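Local structure of cellulase (Soil metagenome, 5I2U) at residues G93-D98 with H130-Y135; Y158-E163 with T174-V179; L61-L66 with V282-S287. The protein probably hydrolyses the beta-1,4-glycosidic bonds of cellulose, as a salt-tolerant, TIM-barrel member of glycoside hydrolase family 5. All blocks are in the same frame, centred on the assembly; numbering follows the deposited sequence.

Contact 1. Residues G93-D98 with H130-Y135; sequences GLEIED and HAHNKY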
loop_
_atom_site.group_PDB
_atom_site.type_symbol
_atom_site.label_atom_id
_atom_site.label_comp_id
_atom_site.label_asym_id
_atom_site.label_seq_id
_atom_site.Cartn_x
_atom_site.Cartn_y
_atom_site.Cartn_z
ATOM N N GLY A 93 -9.191 4.891 -6.338
ATOM C CA GLY A 93 -9.096 5.065 -7.775
ATOM C C GLY A 93 -9.209 6.475 -8.282
ATOM O O GLY A 93 -10.184 7.174 -7.982
ATOM N N LEU A 94 -8.195 6.882 -9.045
ATOM C CA LEU A 94 -8.209 8.145 -9.787
ATOM C C LEU A 94 -8.358 7.931 -11.297
ATOM O O LEU A 94 -8.266 8.882 -12.048
ATOM C CB LEU A 94 -6.937 8.954 -9.470
ATOM C CG LEU A 94 -6.952 9.947 -8.291
ATOM C CD1 LEU A 94 -7.654 11.269 -8.573
ATOM C CD2 LEU A 94 -7.492 9.266 -7.038
ATOM N N GLU A 95 -8.544 6.679 -11.723
ATOM C CA GLU A 95 -8.678 6.299 -13.128
ATOM C C GLU A 95 -9.857 5.350 -13.206
ATOM O O GLU A 95 -10.312 4.850 -12.176
ATOM C CB GLU A 95 -7.423 5.568 -13.680
ATOM C CG GLU A 95 -6.082 6.006 -13.113
ATOM C CD GLU A 95 -5.618 7.384 -13.553
ATOM O OE1 GLU A 95 -6.397 8.155 -14.139
ATOM O OE2 GLU A 95 -4.428 7.686 -13.336
ATOM N N ILE A 96 -10.326 5.094 -14.428
ATOM C CA ILE A 96 -11.470 4.211 -14.687
ATOM C C ILE A 96 -12.749 4.941 -14.226
ATOM O O ILE A 96 -12.685 5.874 -13.420
ATOM C CB ILE A 96 -11.316 2.795 -14.032
ATOM C CG1 ILE A 96 -9.958 2.162 -14.396
ATOM C CG2 ILE A 96 -12.444 1.858 -14.462
ATOM C CD1 ILE A 96 -9.545 0.986 -13.527
ATOM N N GLU A 97 -13.880 4.560 -14.816
ATOM C CA GLU A 97 -15.182 5.166 -14.566
ATOM C C GLU A 97 -15.480 5.246 -13.071
ATOM O O GLU A 97 -15.145 4.338 -12.314
ATOM C CB GLU A 97 -16.292 4.344 -15.259
ATOM C CG GLU A 97 -16.412 4.512 -16.779
ATOM C CD GLU A 97 -15.455 3.654 -17.596
ATOM O OE1 GLU A 97 -14.394 3.240 -17.086
ATOM O OE2 GLU A 97 -15.757 3.386 -18.776
ATOM N N ASP A 98 -16.111 6.343 -12.661
ATOM C CA ASP A 98 -16.569 6.563 -11.273
ATOM C C ASP A 98 -15.438 6.814 -10.231
ATOM O O ASP A 98 -15.634 6.664 -9.019
ATOM C CB ASP A 98 -17.493 5.403 -10.843
ATOM C CG ASP A 98 -18.663 5.857 -10.009
ATOM O OD1 ASP A 98 -19.043 7.051 -10.089
ATOM O OD2 ASP A 98 -19.196 5.008 -9.244
ATOM N N HIS A 130 -4.817 6.414 -5.813
ATOM C CA HIS A 130 -4.563 5.314 -6.721
ATOM C C HIS A 130 -4.616 5.781 -8.184
ATOM O O HIS A 130 -5.577 5.518 -8.923
ATOM C CB HIS A 130 -5.529 4.165 -6.424
ATOM C CG HIS A 130 -5.052 2.831 -6.910
ATOM N ND1 HIS A 130 -4.240 2.008 -6.159
ATOM C CD2 HIS A 130 -5.302 2.165 -8.056
ATOM C CE1 HIS A 130 -4.000 0.898 -6.827
ATOM N NE2 HIS A 130 -4.632 0.969 -7.986
ATOM N N ALA A 131 -3.551 6.475 -8.571
ATOM C CA ALA A 131 -3.411 7.122 -9.857
ATOM C C ALA A 131 -2.266 6.501 -10.635
ATOM O O ALA A 131 -1.279 6.034 -10.044
ATOM C CB ALA A 131 -3.112 8.600 -9.647
ATOM N N HIS A 132 -2.411 6.505 -11.958
ATOM C CA HIS A 132 -1.295 6.324 -12.895
ATOM C C HIS A 132 -0.831 7.667 -13.459
ATOM O O HIS A 132 0.373 7.932 -13.520
ATOM C CB HIS A 132 -1.685 5.422 -14.066
ATOM C CG HIS A 132 -1.923 3.994 -13.684
ATOM N ND1 HIS A 132 -0.957 3.209 -13.089
ATOM C CD2 HIS A 132 -3.005 3.196 -13.856
ATOM C CE1 HIS A 132 -1.444 1.996 -12.891
ATOM N NE2 HIS A 132 -2.682 1.961 -13.348
ATOM N N ASN A 133 -1.785 8.493 -13.887
ATOM C CA ASN A 133 -1.475 9.828 -14.400
ATOM C C ASN A 133 -1.167 10.792 -13.252
ATOM O O ASN A 133 -1.383 10.465 -12.081
ATOM C CB ASN A 133 -2.614 10.354 -15.275
ATOM C CG ASN A 133 -2.817 9.517 -16.520
ATOM O OD1 ASN A 133 -1.997 9.557 -17.438
ATOM N ND2 ASN A 133 -3.893 8.726 -16.552
ATOM N N LYS A 134 -0.659 11.969 -13.612
ATOM C CA LYS A 134 -0.277 13.003 -12.650
ATOM C C LYS A 134 -1.432 13.973 -12.385
ATOM O O LYS A 134 -1.890 14.654 -13.306
ATOM C CB LYS A 134 0.940 13.770 -13.179
ATOM C CG LYS A 134 1.634 14.592 -12.107
ATOM C CD LYS A 134 2.826 15.346 -12.657
ATOM C CE LYS A 134 2.390 16.648 -13.296
ATOM N NZ LYS A 134 3.448 17.105 -14.215
ATOM N N TYR A 135 -1.884 14.038 -11.132
ATOM C CA TYR A 135 -3.040 14.861 -10.719
ATOM C C TYR A 135 -2.662 15.715 -9.507
ATOM O O TYR A 135 -3.194 15.545 -8.392
ATOM C CB TYR A 135 -4.220 13.961 -10.381
ATOM C CG TYR A 135 -4.693 13.110 -11.526
ATOM C CD1 TYR A 135 -5.315 13.691 -12.647
ATOM C CD2 TYR A 135 -4.545 11.722 -11.501
ATOM C CE1 TYR A 135 -5.762 12.908 -13.712
ATOM C CE2 TYR A 135 -5.007 10.934 -12.553
ATOM C CZ TYR A 135 -5.609 11.528 -13.656
ATOM O OH TYR A 135 -6.060 10.740 -14.701
#
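The carboxylate oxygen OE2 of Glu-95 is gripped by two backbone N-H groups and, weakly, by a side-chain amide. His-132 N lies 2.7 Å from Glu-95 OE2 and meets its anti lone pair. Asn-133 N approaches the same Glu-95 OE2 nearly head-on to the C-O bond, at 2.8 Å and with an N-H...O angle of 165°. Asn-133 ND2 adds a weak third bond to Glu-95 OE2, at 3.4 Å. The other oxygen, Glu-95 OE1, offers its syn lone pair to the hydroxyl Tyr-135 OH at 2.7 Å. Carboxylate and phenol ring planes stand 53° apart, and the acid lies at the ring edge. A bend at chi2 (-71°) directs the carboxylate at the loop after strand 124-130; glutamate is long enough to reach it and has two oxygens to share among these donors. Such a set of donors is consistent with an ionised acid that is held against rotation.

Beside this polar clasp, Leu-94 CB rests 3.8 Å from Ala-131 CB and also touches the Tyr-135 ring, an apolar flank suited to a buried place. Gly-93 pairs in parallel with His-130, whose CB lies 3.9 Å from Gly-93 CA. Just past the paired residues, Leu-94 N donates to His-130 O at 3.0 Å. His-132 ND1 bonds to Glu-163 O, beyond strand 156-159. The Glu-95 and Leu-94 bonds tie the loops leaving strands 87-93 and 124-130 at the C-terminal mouth of the barrel, with Tyr-135 as the N-cap residue of helix 136-150.

Contact 2. Residues Y158-E163 with T174-V179; sequences YEIWNE and TYSEEV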
loop_
_atom_site.group_PDB
_atom_site.type_symbol
_atom_site.label_atom_id
_atom_site.label_comp_id
_atom_site.label_asym_id
_atom_site.label_seq_id
_atom_site.Cartn_x
_atom_site.Cartn_y
_atom_site.Cartn_z
ATOM N N TYR A 158 0.147 7.797 4.353
ATOM C CA TYR A 158 -0.268 8.378 3.064
ATOM C C TYR A 158 0.551 7.780 1.937
ATOM O O TYR A 158 1.774 7.613 2.075
ATOM C CB TYR A 158 -0.040 9.893 3.071
ATOM C CG TYR A 158 -0.622 10.594 4.279
ATOM C CD1 TYR A 158 -1.999 10.785 4.408
ATOM C CD2 TYR A 158 0.208 11.058 5.300
ATOM C CE1 TYR A 158 -2.535 11.430 5.524
ATOM C CE2 TYR A 158 -0.307 11.707 6.411
ATOM C CZ TYR A 158 -1.677 11.895 6.527
ATOM O OH TYR A 158 -2.182 12.533 7.636
ATOM N N GLU A 159 -0.108 7.450 0.827
ATOM C CA GLU A 159 0.594 6.997 -0.361
ATOM C C GLU A 159 0.164 7.890 -1.515
ATOM O O GLU A 159 -0.940 7.774 -2.036
ATOM C CB GLU A 159 0.302 5.540 -0.647
ATOM C CG GLU A 159 1.136 4.998 -1.796
ATOM C CD GLU A 159 0.844 3.556 -2.111
ATOM O OE1 GLU A 159 0.054 2.940 -1.369
ATOM O OE2 GLU A 159 1.418 3.042 -3.100
ATOM N N ILE A 160 1.064 8.770 -1.917
ATOM C CA ILE A 160 0.675 9.965 -2.664
ATOM C C ILE A 160 0.466 9.772 -4.170
ATOM O O ILE A 160 -0.165 10.609 -4.814
ATOM C CB ILE A 160 1.633 11.155 -2.372
ATOM C CG1 ILE A 160 3.066 10.888 -2.840
ATOM C CG2 ILE A 160 1.627 11.457 -0.885
ATOM C CD1 ILE A 160 3.923 12.129 -2.837
ATOM N N TRP A 161 0.982 8.681 -4.728
ATOM C CA TRP A 161 0.814 8.409 -6.151
ATOM C C TRP A 161 1.101 6.936 -6.401
ATOM O O TRP A 161 2.272 6.529 -6.494
ATOM C CB TRP A 161 1.758 9.296 -6.968
ATOM C CG TRP A 161 1.555 9.259 -8.444
ATOM C CD1 TRP A 161 0.771 8.396 -9.162
ATOM C CD2 TRP A 161 2.183 10.112 -9.396
ATOM N NE1 TRP A 161 0.870 8.663 -10.498
ATOM C CE2 TRP A 161 1.729 9.715 -10.678
ATOM C CE3 TRP A 161 3.088 11.175 -9.296
ATOM C CZ2 TRP A 161 2.138 10.356 -11.856
ATOM C CZ3 TRP A 161 3.505 11.811 -10.469
ATOM C CH2 TRP A 161 3.029 11.396 -11.733
ATOM N N ASN A 162 0.025 6.151 -6.507
ATOM C CA ASN A 162 0.119 4.691 -6.595
ATOM C C ASN A 162 1.230 4.193 -7.519
ATOM O O ASN A 162 2.215 3.625 -7.062
ATOM C CB ASN A 162 -1.215 4.109 -7.047
ATOM C CG ASN A 162 -1.120 2.633 -7.433
ATOM O OD1 ASN A 162 -0.491 1.843 -6.737
ATOM N ND2 ASN A 162 -1.712 2.277 -8.543
ATOM N N GLU A 163 1.057 4.423 -8.814
ATOM C CA GLU A 163 1.944 3.864 -9.814
ATOM C C GLU A 163 2.085 4.860 -10.948
ATOM O O GLU A 163 1.335 4.809 -11.920
ATOM C CB GLU A 163 1.392 2.528 -10.336
ATOM C CG GLU A 163 1.777 1.320 -9.502
ATOM C CD GLU A 163 1.323 0.001 -10.103
ATOM O OE1 GLU A 163 0.578 -0.024 -11.093
ATOM O OE2 GLU A 163 1.704 -1.041 -9.555
ATOM N N THR A 174 9.008 16.298 -8.247
ATOM C CA THR A 174 8.427 17.635 -8.085
ATOM C C THR A 174 7.028 17.529 -7.505
ATOM O O THR A 174 6.720 18.177 -6.512
ATOM C CB THR A 174 8.375 18.392 -9.426
ATOM O OG1 THR A 174 9.675 18.370 -10.045
ATOM C CG2 THR A 174 7.928 19.850 -9.224
ATOM N N TYR A 175 6.197 16.697 -8.127
ATOM C CA TYR A 175 4.871 16.358 -7.609
ATOM C C TYR A 175 4.939 15.966 -6.142
ATOM O O TYR A 175 4.140 16.425 -5.317
ATOM C CB TYR A 175 4.295 15.201 -8.438
ATOM C CG TYR A 175 3.034 14.507 -7.929
ATOM C CD1 TYR A 175 3.077 13.619 -6.841
ATOM C CD2 TYR A 175 1.815 14.687 -8.571
ATOM C CE1 TYR A 175 1.941 12.961 -6.394
ATOM C CE2 TYR A 175 0.666 14.027 -8.129
ATOM C CZ TYR A 175 0.734 13.158 -7.043
ATOM O OH TYR A 175 -0.398 12.499 -6.600
ATOM N N SER A 176 5.912 15.116 -5.835
ATOM C CA SER A 176 6.074 14.564 -4.496
ATOM C C SER A 176 6.512 15.609 -3.474
ATOM O O SER A 176 5.937 15.681 -2.388
ATOM C CB SER A 176 7.055 13.392 -4.525
ATOM O OG SER A 176 6.481 12.338 -5.263
ATOM N N GLU A 177 7.529 16.401 -3.824
ATOM C CA GLU A 177 7.959 17.559 -2.999
ATOM C C GLU A 177 6.768 18.470 -2.681
ATOM O O GLU A 177 6.541 18.824 -1.526
ATOM C CB GLU A 177 9.065 18.373 -3.699
ATOM C CG GLU A 177 10.441 17.707 -3.684
ATOM C CD GLU A 177 11.430 18.259 -4.715
ATOM O OE1 GLU A 177 11.027 18.953 -5.684
ATOM O OE2 GLU A 177 12.640 17.981 -4.558
ATOM N N GLU A 178 5.987 18.796 -3.707
ATOM C CA GLU A 178 4.849 19.699 -3.548
ATOM C C GLU A 178 3.702 19.141 -2.697
ATOM O O GLU A 178 3.146 19.861 -1.877
ATOM C CB GLU A 178 4.339 20.151 -4.914
ATOM C CG GLU A 178 5.273 21.146 -5.587
ATOM C CD GLU A 178 4.783 21.616 -6.947
ATOM O OE1 GLU A 178 3.583 21.477 -7.246
ATOM O OE2 GLU A 178 5.619 22.138 -7.717
ATOM N N VAL A 179 3.381 17.859 -2.869
ATOM C CA VAL A 179 2.344 17.200 -2.062
ATOM C C VAL A 179 2.827 16.964 -0.638
ATOM O O VAL A 179 2.074 17.181 0.322
ATOM C CB VAL A 179 1.878 15.871 -2.714
ATOM C CG1 VAL A 179 0.930 15.107 -1.801
ATOM C CG2 VAL A 179 1.200 16.150 -4.053
#
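Ile-160 and Trp-161, just beyond the end of strand 156-159, pack on Tyr-175, Ser-176 and Val-179 of helix 169-186, within the beta-alpha-beta unit that continues into strand 192-194 of the TIM barrel.

The polar link is one bond: Tyr-175 OH donates to Ile-160 O at 2.6 Å. The hydroxyl is tilted 24° from the carbonyl plane. Tyrosine suits this place because its ring fills the apolar layer while its hydroxyl satisfies a buried peptide oxygen where the strand has ended.

The aromatic part pairs Tyr-175 with Trp-161. Trp-161 CE3 sits over the centre of the Tyr-175 ring, 3.5 Å from Tyr-175 CD1, but the planes meet obliquely at 46°. One turn further along the helix, Val-179 CG2 covers the opposite face near the rim, and the phenol is thus clamped between strand end and helix. Tyr-175 CG lies anti to the backbone N of that residue (chi1 169°), which carries the ring off the helix toward the barrel.

Aliphatic packing completes the interface. Ile-160 CG2 meets Val-179 CG1 at 3.8 Å, two beta-branched side chains sliding past one another. The longer arm of Ile-160 runs to the compact Ser-176, whose hydroxyl bonds to Val-172 O within the helix; Ile-160 CD1 packs 3.5 Å from Ser-176 OG.

Contact 3. Residues L61-L66 with V282-S287; sequences LGWHNL and VAWSVS
Trp-63 and Trp-284 meet at the C-terminal mouth of the barrel, where family 5 enzymes have their active-site cleft; a glycerol, probably from crystallisation, makes a weak hydrogen bond to Trp-63 NE1. Trp-63 CD1 comes in the ring plane to the edge of the Trp-284 indole, 3.5 Å from Trp-284 CZ2. The two indoles cross at 80° between the five-membered ring of Trp-63 and the six-membered ring of Trp-284.

Gly-62 CA lies over the face of that six-membered ring, a CH-pi contact 4.1 Å from its centroid. Glycine suits this position because a side chain here would crowd Ser-285, Ser-287 and the Trp-284 ring. Trp-284 CZ3 lies 3.4 Å from Leu-61 O. The indole is swung inward with CG anti to the backbone N (chi1 176°), where it also packs on Arg-89 and meets the ring of His-130 nearly parallel.

On the outward face, Leu-61 and Val-286 pair in parallel register, and Leu-61 CD2 reaches Val-286 CB at 4.0 Å. Leu-61 extends this apolar layer to Val-114 of helix 104-120.

The peptide bond between Trp-284 and Ser-285 is cis. A non-proline cis peptide after a tryptophan at the end of the eighth strand is a familiar feature of family 5 cellulases, and here it lies beside the closure of the barrel, where strand 281-286 pairs with strand 57-61.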
loop_
_atom_site.group_PDB
_atom_site.type_symbol
_atom_site.label_atom_id
_atom_site.label_comp_id
_atom_site.label_asym_id
_atom_site.label_seq_id
_atom_site.Cartn_x
_atom_site.Cartn_y
_atom_site.Cartn_z
ATOM N N LEU A 61 -7.267 -3.438 -0.457
ATOM C CA LEU A 61 -8.537 -3.475 -1.180
ATOM C C LEU A 61 -8.188 -3.043 -2.588
ATOM O O LEU A 61 -7.163 -2.383 -2.803
ATOM C CB LEU A 61 -9.567 -2.529 -0.569
ATOM C CG LEU A 61 -9.910 -2.758 0.909
ATOM C CD1 LEU A 61 -10.874 -1.707 1.429
ATOM C CD2 LEU A 61 -10.498 -4.145 1.134
ATOM N N GLY A 62 -8.978 -3.468 -3.562
ATOM C CA GLY A 62 -8.744 -3.054 -4.938
ATOM C C GLY A 62 -9.352 -1.678 -5.182
ATOM O O GLY A 62 -10.038 -1.122 -4.321
ATOM N N TRP A 63 -9.097 -1.140 -6.369
ATOM C CA TRP A 63 -9.741 0.081 -6.858
ATOM C C TRP A 63 -11.140 0.213 -6.251
ATOM O O TRP A 63 -11.986 -0.639 -6.504
ATOM C CB TRP A 63 -9.910 0.040 -8.380
ATOM C CG TRP A 63 -8.688 -0.117 -9.183
ATOM C CD1 TRP A 63 -7.992 -1.268 -9.405
ATOM C CD2 TRP A 63 -8.029 0.896 -9.944
ATOM N NE1 TRP A 63 -6.913 -1.029 -10.217
ATOM C CE2 TRP A 63 -6.917 0.294 -10.567
ATOM C CE3 TRP A 63 -8.253 2.261 -10.136
ATOM C CZ2 TRP A 63 -6.043 1.001 -11.390
ATOM C CZ3 TRP A 63 -7.368 2.974 -10.936
ATOM C CH2 TRP A 63 -6.275 2.336 -11.558
ATOM N N HIS A 64 -11.380 1.236 -5.434
ATOM C CA HIS A 64 -12.709 1.404 -4.799
ATOM C C HIS A 64 -13.830 1.499 -5.842
ATOM O O HIS A 64 -14.927 1.026 -5.613
ATOM C CB HIS A 64 -12.758 2.641 -3.866
ATOM C CG HIS A 64 -13.119 3.909 -4.573
ATOM N ND1 HIS A 64 -12.191 4.674 -5.239
ATOM C CD2 HIS A 64 -14.313 4.524 -4.760
ATOM C CE1 HIS A 64 -12.787 5.708 -5.799
ATOM N NE2 HIS A 64 -14.076 5.640 -5.525
ATOM N N ASN A 65 -13.539 2.124 -6.981
ATOM C CA ASN A 65 -14.528 2.279 -8.054
ATOM C C ASN A 65 -14.877 0.973 -8.812
ATOM O O ASN A 65 -15.857 0.958 -9.575
ATOM C CB ASN A 65 -14.179 3.439 -9.010
ATOM C CG ASN A 65 -12.727 3.433 -9.489
ATOM O OD1 ASN A 65 -11.822 3.094 -8.744
ATOM N ND2 ASN A 65 -12.506 3.886 -10.722
ATOM N N LEU A 66 -14.116 -0.105 -8.563
ATOM C CA LEU A 66 -14.386 -1.424 -9.116
ATOM C C LEU A 66 -14.975 -2.414 -8.125
ATOM O O LEU A 66 -15.865 -3.183 -8.476
ATOM C CB LEU A 66 -13.123 -2.004 -9.722
ATOM C CG LEU A 66 -12.510 -1.196 -10.852
ATOM C CD1 LEU A 66 -11.426 -2.002 -11.532
ATOM C CD2 LEU A 66 -13.563 -0.766 -11.866
ATOM N N VAL A 282 2.311 -5.365 1.288
ATOM C CA VAL A 282 0.858 -5.371 1.172
ATOM C C VAL A 282 0.476 -6.126 -0.100
ATOM O O VAL A 282 0.862 -5.736 -1.217
ATOM C CB VAL A 282 0.294 -3.940 1.136
ATOM C CG1 VAL A 282 -1.210 -3.937 1.376
ATOM C CG2 VAL A 282 0.987 -3.056 2.180
ATOM N N ALA A 283 -0.291 -7.204 0.068
ATOM C CA ALA A 283 -0.700 -8.047 -1.070
ATOM C C ALA A 283 -1.980 -7.518 -1.742
ATOM O O ALA A 283 -2.907 -7.080 -1.048
ATOM C CB ALA A 283 -0.882 -9.479 -0.615
ATOM N N TRP A 284 -2.024 -7.599 -3.078
ATOM C CA TRP A 284 -3.147 -7.120 -3.938
ATOM C C TRP A 284 -3.848 -8.290 -4.662
ATOM O O TRP A 284 -3.149 -9.134 -5.226
ATOM C CB TRP A 284 -2.556 -6.185 -4.983
ATOM C CG TRP A 284 -3.481 -5.639 -6.045
ATOM C CD1 TRP A 284 -3.844 -6.246 -7.220
ATOM C CD2 TRP A 284 -4.136 -4.370 -6.032
ATOM N NE1 TRP A 284 -4.698 -5.441 -7.924
ATOM C CE2 TRP A 284 -4.891 -4.280 -7.226
ATOM C CE3 TRP A 284 -4.184 -3.310 -5.115
ATOM C CZ2 TRP A 284 -5.665 -3.151 -7.542
ATOM C CZ3 TRP A 284 -4.943 -2.190 -5.432
ATOM C CH2 TRP A 284 -5.667 -2.115 -6.644
ATOM N N SER A 285 -5.184 -8.391 -4.715
ATOM C CA SER A 285 -6.170 -7.473 -4.134
ATOM C C SER A 285 -7.333 -8.240 -3.540
ATOM O O SER A 285 -7.722 -9.327 -4.039
ATOM C CB SER A 285 -6.739 -6.497 -5.182
ATOM O OG SER A 285 -7.298 -7.154 -6.305
ATOM N N VAL A 286 -7.928 -7.623 -2.520
ATOM C CA VAL A 286 -9.146 -8.136 -1.882
ATOM C C VAL A 286 -10.296 -7.687 -2.771
ATOM O O VAL A 286 -10.858 -6.603 -2.600
ATOM C CB VAL A 286 -9.335 -7.608 -0.452
ATOM C CG1 VAL A 286 -10.593 -8.183 0.161
ATOM C CG2 VAL A 286 -8.121 -7.934 0.412
ATOM N N SER A 287 -10.602 -8.533 -3.736
ATOM C CA SER A 287 -11.555 -8.250 -4.801
ATOM C C SER A 287 -11.995 -9.599 -5.406
ATOM O O SER A 287 -11.402 -10.634 -5.092
ATOM C CB SER A 287 -10.897 -7.355 -5.870
ATOM O OG SER A 287 -9.705 -7.932 -6.428
#

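In the fold
All three contacts are largely buried and gather toward the C-terminal ends of the barrel strands. Contact 1 joins the loops that follow two adjacent strands, chiefly through a carboxylate among N-H and hydroxyl donors, and reaches the surface at Asn-133. Contact 2 is wholly buried and fastens a strand end to its helix, with one hydrogen bond amid aromatic and aliphatic packing. Contact 3, nearest the chain centre, joins first and last strands; its segments meet by aromatic and apolar packing, the strands' backbone bonds coming just before, at Ala-283. Contact 1 bridges the others, which do not touch: Ala-131 O bonds to Glu-163 N of contact 2, and Asn-65 ND2 of contact 3 to Glu-95 O.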